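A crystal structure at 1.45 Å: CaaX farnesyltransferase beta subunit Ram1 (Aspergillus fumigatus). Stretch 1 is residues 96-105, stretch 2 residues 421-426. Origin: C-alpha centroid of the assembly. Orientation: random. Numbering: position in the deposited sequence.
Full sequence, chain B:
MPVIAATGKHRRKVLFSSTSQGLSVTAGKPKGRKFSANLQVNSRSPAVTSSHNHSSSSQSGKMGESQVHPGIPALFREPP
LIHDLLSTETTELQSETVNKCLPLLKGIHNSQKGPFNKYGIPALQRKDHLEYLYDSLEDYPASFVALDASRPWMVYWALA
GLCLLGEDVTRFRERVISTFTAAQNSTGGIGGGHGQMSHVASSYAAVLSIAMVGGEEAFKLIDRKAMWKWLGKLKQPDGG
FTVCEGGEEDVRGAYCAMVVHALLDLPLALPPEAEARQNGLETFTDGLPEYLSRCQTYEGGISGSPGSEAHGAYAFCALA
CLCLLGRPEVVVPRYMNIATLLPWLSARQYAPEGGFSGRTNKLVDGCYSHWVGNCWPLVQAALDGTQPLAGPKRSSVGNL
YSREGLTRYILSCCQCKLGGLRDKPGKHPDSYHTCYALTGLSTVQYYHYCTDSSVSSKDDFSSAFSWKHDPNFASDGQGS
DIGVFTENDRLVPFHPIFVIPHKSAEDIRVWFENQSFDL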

# COMPACT_ATOMS: atom_id res chain seq x y z
N GLU B 96 6.24 17.88 15.15
CA GLU B 96 5.20 18.77 14.65
C GLU B 96 3.86 18.05 14.55
O GLU B 96 2.83 18.61 14.86
N THR B 97 3.89 16.80 14.11
CA THR B 97 2.65 16.06 13.94
C THR B 97 2.04 15.78 15.31
O THR B 97 0.82 15.93 15.50
N VAL B 98 2.83 15.32 16.25
CA VAL B 98 2.31 15.13 17.61
C VAL B 98 1.71 16.39 18.17
O VAL B 98 0.61 16.36 18.77
N ASN B 99 2.36 17.51 17.97
CA ASN B 99 1.84 18.75 18.56
C ASN B 99 0.59 19.23 17.90
O ASN B 99 -0.27 19.84 18.60
N LYS B 100 0.40 18.99 16.62
CA LYS B 100 -0.89 19.26 15.98
C LYS B 100 -2.01 18.32 16.45
O LYS B 100 -3.18 18.73 16.57
N CYS B 101 -1.66 17.08 16.74
CA CYS B 101 -2.69 16.12 17.13
C CYS B 101 -3.11 16.29 18.57
O CYS B 101 -4.28 16.06 18.87
N LEU B 102 -2.24 16.73 19.47
CA LEU B 102 -2.56 16.71 20.92
C LEU B 102 -3.81 17.48 21.31
O LEU B 102 -4.63 16.95 22.02
N PRO B 103 -4.00 18.72 20.81
CA PRO B 103 -5.24 19.42 21.25
C PRO B 103 -6.47 18.72 20.74
O PRO B 103 -7.55 18.78 21.35
N LEU B 104 -6.39 18.11 19.55
CA LEU B 104 -7.54 17.39 18.99
C LEU B 104 -7.78 16.08 19.76
O LEU B 104 -8.96 15.75 20.07
N LEU B 105 -6.73 15.31 20.07
CA LEU B 105 -6.91 14.13 20.90
C LEU B 105 -7.57 14.44 22.25
O LEU B 105 -8.41 13.67 22.73
N LEU B 421 -12.86 13.70 5.51
CA LEU B 421 -11.77 13.33 6.43
C LEU B 421 -10.43 13.51 5.72
O LEU B 421 -10.36 13.63 4.48
N ARG B 422 -9.38 13.57 6.52
CA ARG B 422 -8.06 13.98 6.04
C ARG B 422 -6.98 13.02 6.51
O ARG B 422 -7.15 12.19 7.43
N ASP B 423 -5.82 13.20 5.87
CA ASP B 423 -4.62 12.49 6.27
C ASP B 423 -4.25 12.73 7.71
O ASP B 423 -4.13 11.81 8.53
N LYS B 424 -4.14 14.01 8.05
CA LYS B 424 -3.72 14.40 9.39
C LYS B 424 -4.11 15.86 9.58
O LYS B 424 -4.39 16.54 8.61
N PRO B 425 -4.10 16.33 10.83
CA PRO B 425 -4.35 17.76 11.05
C PRO B 425 -3.45 18.61 10.21
O PRO B 425 -2.26 18.30 10.06
N GLY B 426 -4.00 19.68 9.64
CA GLY B 426 -3.19 20.50 8.78
C GLY B 426 -3.29 20.22 7.31
O GLY B 426 -2.81 21.02 6.49

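No direct hydrogen bond or salt bridge joins these two stretches, although two lysines and an arginine line the contact; the one polar link is a water. Water 1 accepts from Lys100 NZ at 2.9 Å and donates to Pro425 O at 2.7 Å, so it ties a helix side chain to the carbonyl of an irregular loop. Lys100 reaches it with chi1 m and the other three torsions t, an extended chain whose CD passes 3.7 Å from that same Pro425 O.

Pro425 is the centre of the packing. It loses 87 Å² of the 287 Å² buried in total, more than any other residue here, and its ring, in the C-gamma exo pucker, meets three helix residues. Leu104, chi1 m and chi2 t, points toward the loop and makes the tightest apolar contact, its CD1 lying 3.4 Å from Pro425 CG. Cys101 is set sideways, yet its m rotamer brings SG to 3.9 Å from Pro425 CD. Lys100 CB stands 4.0 Å from Pro425 CB, consistent with the 6.2 Å between the CA atoms of these two residues.

Two further contacts lie beside the proline. Leu104 CD1 also lies 4.0 Å from Arg422 NH2, approaching the guanidinium obliquely; Arg422, p at chi1 and t at chi2 and chi3, has hydrogen-bond partners for NE and NH2 elsewhere in the structure. Lys424, chi1 p, turns back through p values at chi3 and chi4, and its NZ donates to Asp423 OD1 at 2.7 Å in a salt bridge within the loop. The aliphatic part of Lys424 serves the interface instead: Lys424 CE sits 4.0 Å from Thr97 CG2, the methyl of an m rotamer.

At Gly426, phi/psi of 96/-9 would jam a CB against Pro425 O, and an ideal CB would also lie 3.3 Å from Lys100 NZ.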

# COMPACT_ATOMS: atom_id res chain seq x y z
CB GLU B 96 5.57 19.32 13.29
CG GLU B 96 6.74 20.32 13.35
CD GLU B 96 7.17 20.80 11.97
OE1 GLU B 96 6.53 20.43 10.96
OE2 GLU B 96 8.18 21.57 11.91
CB THR B 97 2.95 14.72 13.19
OG1 THR B 97 3.49 15.03 11.90
CG2 THR B 97 1.65 13.90 12.97
CB VAL B 98 3.42 14.56 18.55
CG1 VAL B 98 2.99 14.69 20.03
CG2 VAL B 98 3.74 13.09 18.20
CB ASN B 99 2.91 19.82 18.51
CG ASN B 99 4.07 19.50 19.45
OD1 ASN B 99 3.91 18.67 20.35
ND2 ASN B 99 5.24 20.07 19.20
CB LYS B 100 -0.78 19.17 14.47
CG LYS B 100 0.01 20.32 13.83
CD LYS B 100 0.12 20.11 12.31
CE LYS B 100 1.08 21.16 11.74
NZ LYS B 100 1.33 21.10 10.28
CB CYS B 101 -2.16 14.70 16.93
SG CYS B 101 -2.08 14.16 15.23
CB LEU B 102 -1.34 17.07 21.80
CG LEU B 102 -0.35 15.90 21.95
CD1 LEU B 102 0.93 16.43 22.53
CD2 LEU B 102 -0.96 14.81 22.86
CB PRO B 103 -5.14 20.81 20.63
CG PRO B 103 -3.91 20.77 19.78
CD PRO B 103 -3.06 19.60 20.10
CB LEU B 104 -7.26 17.12 17.51
CG LEU B 104 -7.23 18.40 16.64
CD1 LEU B 104 -6.47 18.07 15.35
CD2 LEU B 104 -8.62 18.83 16.30
CB LEU B 105 -5.55 13.46 21.16
CG LEU B 105 -4.97 12.81 19.86
CD1 LEU B 105 -3.47 12.66 20.11
CD2 LEU B 105 -5.66 11.45 19.58
CB LEU B 421 -11.90 11.90 7.00
CG LEU B 421 -13.15 11.78 7.94
CD1 LEU B 421 -14.41 11.31 7.13
CD2 LEU B 421 -12.86 10.80 9.10
CB ARG B 422 -7.77 15.42 6.55
CG ARG B 422 -7.73 15.49 8.09
CD ARG B 422 -7.70 16.94 8.60
NE ARG B 422 -7.84 16.97 10.05
CZ ARG B 422 -8.54 17.91 10.70
NH1 ARG B 422 -9.03 18.96 10.03
NH2 ARG B 422 -8.67 17.82 12.02
CB ASP B 423 -3.53 12.93 5.22
CG ASP B 423 -2.09 12.79 5.67
OD1 ASP B 423 -1.78 12.26 6.73
OD2 ASP B 423 -1.20 13.23 4.87
CB LYS B 424 -2.20 14.16 9.61
CG LYS B 424 -1.30 15.04 8.70
CD LYS B 424 0.21 14.89 9.13
CE LYS B 424 0.75 13.47 9.09
NZ LYS B 424 0.72 12.88 7.67
CB PRO B 425 -4.04 17.92 12.54
CG PRO B 425 -4.42 16.53 13.13
CD PRO B 425 -3.84 15.58 12.07
O HOH W 1 0.14 18.81 8.86